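Local coordinates for protein novel antigen receptor (Ginglymostoma cirratum, PDB 4Q97) that probably serves as a constant domain of the shark IgNAR heavy-chain antibody, forming part of the stalk that carries its antigen-binding variable domain, at residues E21-A25 with N26-Q30; V94-S97 with A98-S101. All coordinates share one frame; numbering follows the deposited sequence.

Contact 1: residues E21-A25 with N26-Q30; sequences EEQRA and NRFVQ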
ATOM      1  N   GLU A  21     -16.747  -0.003   1.778  1.00 60.01           N
ATOM      2  CA  GLU A  21     -18.066  -0.346   1.243  1.00 63.30           C
ATOM      3  C   GLU A  21     -18.037  -0.963  -0.156  1.00 59.31           C
ATOM      4  O   GLU A  21     -18.627  -2.020  -0.367  1.00 52.38           O
ATOM      5  CB  GLU A  21     -19.021   0.850   1.316  1.00 72.04           C
ATOM      6  CG  GLU A  21     -19.005   1.604   2.647  1.00 84.01           C
ATOM      7  CD  GLU A  21     -19.375   0.757   3.862  1.00 89.31           C
ATOM      8  OE1 GLU A  21     -19.806  -0.409   3.706  1.00 91.35           O
ATOM      9  OE2 GLU A  21     -19.237   1.267   4.993  1.00 97.10           O
ATOM     10  N   GLU A  22     -17.364  -0.305  -1.101  1.00 60.57           N
ATOM     11  CA  GLU A  22     -17.153  -0.883  -2.434  1.00 62.09           C
ATOM     12  C   GLU A  22     -16.500  -2.250  -2.308  1.00 59.02           C
ATOM     13  O   GLU A  22     -16.902  -3.206  -2.978  1.00 55.82           O
ATOM     14  CB  GLU A  22     -16.293   0.027  -3.317  1.00 66.43           C
ATOM     15  CG  GLU A  22     -17.005   0.577  -4.547  1.00 71.73           C
ATOM     16  CD  GLU A  22     -18.076   1.592  -4.208  1.00 76.84           C
ATOM     17  OE1 GLU A  22     -17.733   2.660  -3.658  1.00 81.69           O
ATOM     18  OE2 GLU A  22     -19.261   1.326  -4.498  1.00 74.03           O
ATOM     19  N   GLN A  23     -15.503  -2.324  -1.428  1.00 54.75           N
ATOM     20  CA  GLN A  23     -14.796  -3.563  -1.132  1.00 51.56           C
ATOM     21  C   GLN A  23     -15.755  -4.623  -0.602  1.00 47.38           C
ATOM     22  O   GLN A  23     -15.876  -5.697  -1.197  1.00 45.02           O
ATOM     23  CB  GLN A  23     -13.650  -3.303  -0.153  1.00 54.74           C
ATOM     24  CG  GLN A  23     -12.542  -2.441  -0.744  1.00 56.62           C
ATOM     25  CD  GLN A  23     -11.480  -2.071   0.267  1.00 62.76           C
ATOM     26  OE1 GLN A  23     -11.367  -0.915   0.666  1.00 60.57           O
ATOM     27  NE2 GLN A  23     -10.696  -3.053   0.691  1.00 59.43           N
ATOM     28  N   ARG A  24     -16.457  -4.308   0.488  1.00 45.97           N
ATOM     29  CA  ARG A  24     -17.475  -5.213   1.032  1.00 49.61           C
ATOM     30  C   ARG A  24     -18.559  -5.560  -0.005  1.00 52.08           C
ATOM     31  O   ARG A  24     -19.038  -6.695  -0.039  1.00 50.77           O
ATOM     32  CB  ARG A  24     -18.087  -4.666   2.332  1.00 50.68           C
ATOM     33  CG  ARG A  24     -17.167  -4.788   3.541  1.00 56.79           C
ATOM     34  CD  ARG A  24     -17.795  -4.213   4.805  1.00 66.03           C
ATOM     35  NE  ARG A  24     -16.824  -3.457   5.602  1.00 70.42           N
ATOM     36  CZ  ARG A  24     -17.050  -2.967   6.822  1.00 72.61           C
ATOM     37  NH1 ARG A  24     -18.217  -3.156   7.423  1.00 73.26           N
ATOM     38  NH2 ARG A  24     -16.095  -2.289   7.447  1.00 73.38           N
ATOM     39  N   ALA A  25     -18.915  -4.595  -0.856  1.00 53.59           N
ATOM     40  CA  ALA A  25     -19.922  -4.810  -1.902  1.00 56.40           C
ATOM     41  C   ALA A  25     -19.423  -5.715  -3.032  1.00 59.03           C
ATOM     42  O   ALA A  25     -20.082  -6.700  -3.365  1.00 62.92           O
ATOM     43  CB  ALA A  25     -20.436  -3.487  -2.456  1.00 55.77           C
ATOM     44  N   ASN A  26     -18.268  -5.386  -3.614  1.00 60.61           N
ATOM     45  CA  ASN A  26     -17.683  -6.190  -4.702  1.00 57.34           C
ATOM     46  C   ASN A  26     -17.219  -7.571  -4.226  1.00 51.17           C
ATOM     47  O   ASN A  26     -16.548  -8.305  -4.961  1.00 46.73           O
ATOM     48  CB  ASN A  26     -16.544  -5.433  -5.399  1.00 57.88           C
ATOM     49  CG  ASN A  26     -17.021  -4.170  -6.096  1.00 56.26           C
ATOM     50  OD1 ASN A  26     -17.742  -4.228  -7.096  1.00 55.63           O
ATOM     51  ND2 ASN A  26     -16.615  -3.019  -5.574  1.00 56.66           N
ATOM     52  N   ARG A  27     -17.603  -7.902  -2.991  1.00 47.96           N
ATOM     53  CA  ARG A  27     -17.337  -9.191  -2.343  1.00 51.46           C
ATOM     54  C   ARG A  27     -15.854  -9.574  -2.310  1.00 49.04           C
ATOM     55  O   ARG A  27     -15.476 -10.692  -2.661  1.00 49.48           O
ATOM     56  CB  ARG A  27     -18.206 -10.312  -2.945  1.00 54.41           C
ATOM     57  CG  ARG A  27     -19.696  -9.992  -3.011  1.00 57.51           C
ATOM     58  CD  ARG A  27     -20.338  -9.933  -1.631  1.00 60.21           C
ATOM     59  NE  ARG A  27     -21.271  -8.813  -1.503  1.00 63.20           N
ATOM     60  CZ  ARG A  27     -22.592  -8.895  -1.657  1.00 66.55           C
ATOM     61  NH1 ARG A  27     -23.170 -10.052  -1.953  1.00 67.43           N
ATOM     62  NH2 ARG A  27     -23.338  -7.809  -1.516  1.00 69.06           N
ATOM     63  N   PHE A  28     -15.022  -8.626  -1.889  1.00 49.59           N
ATOM     64  CA  PHE A  28     -13.609  -8.888  -1.649  1.00 50.42           C
ATOM     65  C   PHE A  28     -13.079  -8.059  -0.477  1.00 45.64           C
ATOM     66  O   PHE A  28     -13.796  -7.236   0.106  1.00 45.22           O
ATOM     67  CB  PHE A  28     -12.770  -8.715  -2.936  1.00 58.26           C
ATOM     68  CG  PHE A  28     -12.415  -7.286  -3.269  1.00 63.77           C
ATOM     69  CD1 PHE A  28     -11.152  -6.781  -2.960  1.00 67.76           C
ATOM     70  CD2 PHE A  28     -13.325  -6.455  -3.918  1.00 64.60           C
ATOM     71  CE1 PHE A  28     -10.813  -5.472  -3.272  1.00 68.34           C
ATOM     72  CE2 PHE A  28     -12.990  -5.143  -4.233  1.00 65.46           C
ATOM     73  CZ  PHE A  28     -11.732  -4.652  -3.909  1.00 68.57           C
ATOM     74  N   VAL A  29     -11.826  -8.301  -0.121  1.00 41.23           N
ATOM     75  CA  VAL A  29     -11.196  -7.602   0.981  1.00 33.96           C
ATOM     76  C   VAL A  29      -9.762  -7.377   0.538  1.00 29.70           C
ATOM     77  O   VAL A  29      -9.136  -8.274  -0.031  1.00 30.10           O
ATOM     78  CB  VAL A  29     -11.333  -8.408   2.300  1.00 35.01           C
ATOM     79  CG1 VAL A  29     -10.036  -9.096   2.692  1.00 32.52           C
ATOM     80  CG2 VAL A  29     -11.815  -7.507   3.424  1.00 33.00           C
ATOM     81  N   GLN A  30      -9.266  -6.163   0.745  1.00 27.24           N
ATOM     82  CA  GLN A  30      -7.950  -5.779   0.242  1.00 27.42           C
ATOM     83  C   GLN A  30      -6.905  -5.824   1.348  1.00 25.39           C
ATOM     84  O   GLN A  30      -7.069  -5.211   2.412  1.00 24.32           O
ATOM     85  CB  GLN A  30      -7.997  -4.386  -0.400  1.00 30.67           C
ATOM     86  CG  GLN A  30      -6.755  -3.996  -1.197  1.00 34.58           C
ATOM     87  CD  GLN A  30      -6.818  -4.404  -2.659  1.00 39.57           C
ATOM     88  OE1 GLN A  30      -7.664  -5.218  -3.060  1.00 46.63           O
ATOM     89  NE2 GLN A  30      -5.919  -3.831  -3.461  1.00 45.85           N
TER
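Between E22, Q23 and N26, F28 lies a local, end-of-helix contact, where helix 21-25 stops and the chain turns back into strand 28-38. The last regular helical bond runs from N26 N to E22 O, 2.7 Å and nearly straight at 173°. N26 turns its amide back (chi1 -64°), and ND2 adds a weak bond to the same E22 O; Asn is short enough to reach a carbonyl of the last helical turn. R27 then takes a positive phi, and F28 N reaches back to Q23 O at 3.1 Å. This six-residue loop of backbone fits a Schellman motif, although its inner bond, from R27 N to R24 O, is weak and doubtful. The usual nonpolar contact across the motif follows: Q23 CB sits over one face of the F28 ring, and Q23 CG comes within 3.9 Å of F28 CZ. Beyond CG the Q23 chain is extended, which carries its amide to S18 and T20, with NE2 passing Q30 CB at 3.2 Å. The long, bent chain of R27 brings NE into a weak bond with R24 O, while I12 of the second subunit packs against E22, Q23 and N26.

Contact 2: residues V94-S97 with A98-S101; sequences VSHS and ATSS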
ATOM      1  N   VAL A  94       8.692 -11.719   3.138  1.00 33.01           N
ATOM      2  CA  VAL A  94       9.633 -10.894   2.378  1.00 30.62           C
ATOM      3  C   VAL A  94      11.085 -11.356   2.553  1.00 30.74           C
ATOM      4  O   VAL A  94      11.595 -11.454   3.676  1.00 30.94           O
ATOM      5  CB  VAL A  94       9.521  -9.398   2.747  1.00 29.57           C
ATOM      6  CG1 VAL A  94      10.346  -8.557   1.778  1.00 26.92           C
ATOM      7  CG2 VAL A  94       8.064  -8.944   2.747  1.00 28.61           C
ATOM      8  N   SER A  95      11.742 -11.625   1.427  1.00 30.50           N
ATOM      9  CA  SER A  95      13.126 -12.083   1.416  1.00 33.22           C
ATOM     10  C   SER A  95      14.059 -11.047   0.828  1.00 30.53           C
ATOM     11  O   SER A  95      13.776 -10.463  -0.218  1.00 27.17           O
ATOM     12  CB  SER A  95      13.266 -13.393   0.638  1.00 38.82           C
ATOM     13  OG  SER A  95      13.764 -14.420   1.475  1.00 44.74           O
ATOM     14  N   HIS A  96      15.182 -10.839   1.510  1.00 29.50           N
ATOM     15  CA  HIS A  96      16.186  -9.873   1.100  1.00 29.24           C
ATOM     16  C   HIS A  96      17.554 -10.514   1.294  1.00 31.40           C
ATOM     17  O   HIS A  96      18.107 -10.509   2.394  1.00 29.78           O
ATOM     18  CB  HIS A  96      16.036  -8.584   1.916  1.00 26.46           C
ATOM     19  CG  HIS A  96      16.815  -7.424   1.377  1.00 25.75           C
ATOM     20  ND1 HIS A  96      16.646  -6.943   0.097  1.00 25.34           N
ATOM     21  CD2 HIS A  96      17.753  -6.637   1.953  1.00 24.80           C
ATOM     22  CE1 HIS A  96      17.457  -5.918  -0.095  1.00 25.58           C
ATOM     23  NE2 HIS A  96      18.138  -5.711   1.018  1.00 24.38           N
ATOM     24  N   SER A  97      18.081 -11.087   0.216  1.00 38.75           N
ATOM     25  CA  SER A  97      19.345 -11.822   0.261  1.00 44.25           C
ATOM     26  C   SER A  97      20.508 -10.986   0.785  1.00 42.91           C
ATOM     27  O   SER A  97      21.289 -11.462   1.610  1.00 50.01           O
ATOM     28  CB  SER A  97      19.697 -12.382  -1.115  1.00 46.97           C
ATOM     29  OG  SER A  97      20.912 -13.109  -1.062  1.00 51.84           O
ATOM     30  N   ALA A  98      20.611  -9.744   0.313  1.00 37.63           N
ATOM     31  CA  ALA A  98      21.752  -8.884   0.630  1.00 35.96           C
ATOM     32  C   ALA A  98      21.920  -8.657   2.133  1.00 34.58           C
ATOM     33  O   ALA A  98      23.019  -8.374   2.610  1.00 37.14           O
ATOM     34  CB  ALA A  98      21.639  -7.559  -0.105  1.00 34.09           C
ATOM     35  N   THR A  99      20.820  -8.795   2.866  1.00 31.43           N
ATOM     36  CA  THR A  99      20.815  -8.634   4.315  1.00 29.06           C
ATOM     37  C   THR A  99      20.582  -9.979   5.014  1.00 30.03           C
ATOM     38  O   THR A  99      20.515 -10.040   6.244  1.00 27.60           O
ATOM     39  CB  THR A  99      19.760  -7.589   4.754  1.00 28.63           C
ATOM     40  OG1 THR A  99      19.878  -7.335   6.155  1.00 31.91           O
ATOM     41  CG2 THR A  99      18.355  -8.077   4.472  1.00 26.41           C
ATOM     42  N   SER A 100      20.481 -11.048   4.218  1.00 34.09           N
ATOM     43  CA  SER A 100      20.162 -12.397   4.710  1.00 41.50           C
ATOM     44  C   SER A 100      18.907 -12.377   5.582  1.00 42.20           C
ATOM     45  O   SER A 100      18.877 -12.947   6.681  1.00 44.15           O
ATOM     46  CB  SER A 100      21.352 -13.016   5.463  1.00 44.24           C
ATOM     47  OG  SER A 100      22.254 -13.648   4.572  1.00 47.44           O
ATOM     48  N   SER A 101      17.872 -11.713   5.076  1.00 41.90           N
ATOM     49  CA  SER A 101      16.677 -11.448   5.859  1.00 43.50           C
ATOM     50  C   SER A 101      15.464 -12.188   5.316  1.00 41.20           C
ATOM     51  O   SER A 101      15.194 -12.167   4.114  1.00 40.78           O
ATOM     52  CB  SER A 101      16.393  -9.947   5.904  1.00 40.80           C
ATOM     53  OG  SER A 101      15.438  -9.634   6.898  1.00 38.45           O
TER
HETATM   54  O   HOH W   1      13.158  -9.384   5.137  1.00 33.48           O
HETATM   55  O   HOH W   2      15.496 -15.330   3.390  1.00 51.73           O
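A chi1 of -167°, which sets CG opposite the backbone N, lays the H96 ring beside A98 and T99. The imidazole is anchored at both nitrogens, ND1 to N42 O and NE2 to Y39 O; two carbonyl acceptors would favour the protonated ring, and they fix its rotation. T99 CG2 lies at the ring edge, though the closeness of that approach in the model is doubtful. A98, small enough to lie near NE2, also packs on P40. S101 OG, likewise turned away from its own backbone N (chi1 -166°), is placed to donate to a water 2.9 Å away, which donates to V94 O. A serine suits this edge, where a small hydroxyl can reach solvent. Four backbone hydrogen bonds hold the turn. H96 N bonds to S101 O at 2.9 Å, and S101 N returns the bond to H96 O, also at 2.9 Å. The same H96 O takes T99 N at 3.2 Å, from the opposite face of its plane, so one carbonyl is gripped twice. S100 N closes the next turn on S97 O at 2.8 Å. S95 adds a CA-H...O contact to S101 O. At S100 the backbone adopts the left-handed conformation (phi 52°), and S100 and S101 together face H96: a G1 beta bulge closing the four-residue hairpin loop between strands F and G of an immunoglobulin constant domain.

How the contacts relate
Contacts 1 and 2 mark opposite ends of one immunoglobulin sandwich: their centres are 33 Å apart, their nearest atoms about 15 Å, and they do not touch. Each is a tight reversal of the chain, but they belong to different sheets. Residues 26-30 lead into strand 28-38 of one sheet, whereas residues 94-96 finish strand 89-96 of the other. The link between these strands is covalent, the disulfide C33-C92 joining them across the sandwich. Contact 1 is a helix-to-strand connection that also meets the second subunit; contact 2 is a strand-to-strand hairpin that no other chain of the assembly touches.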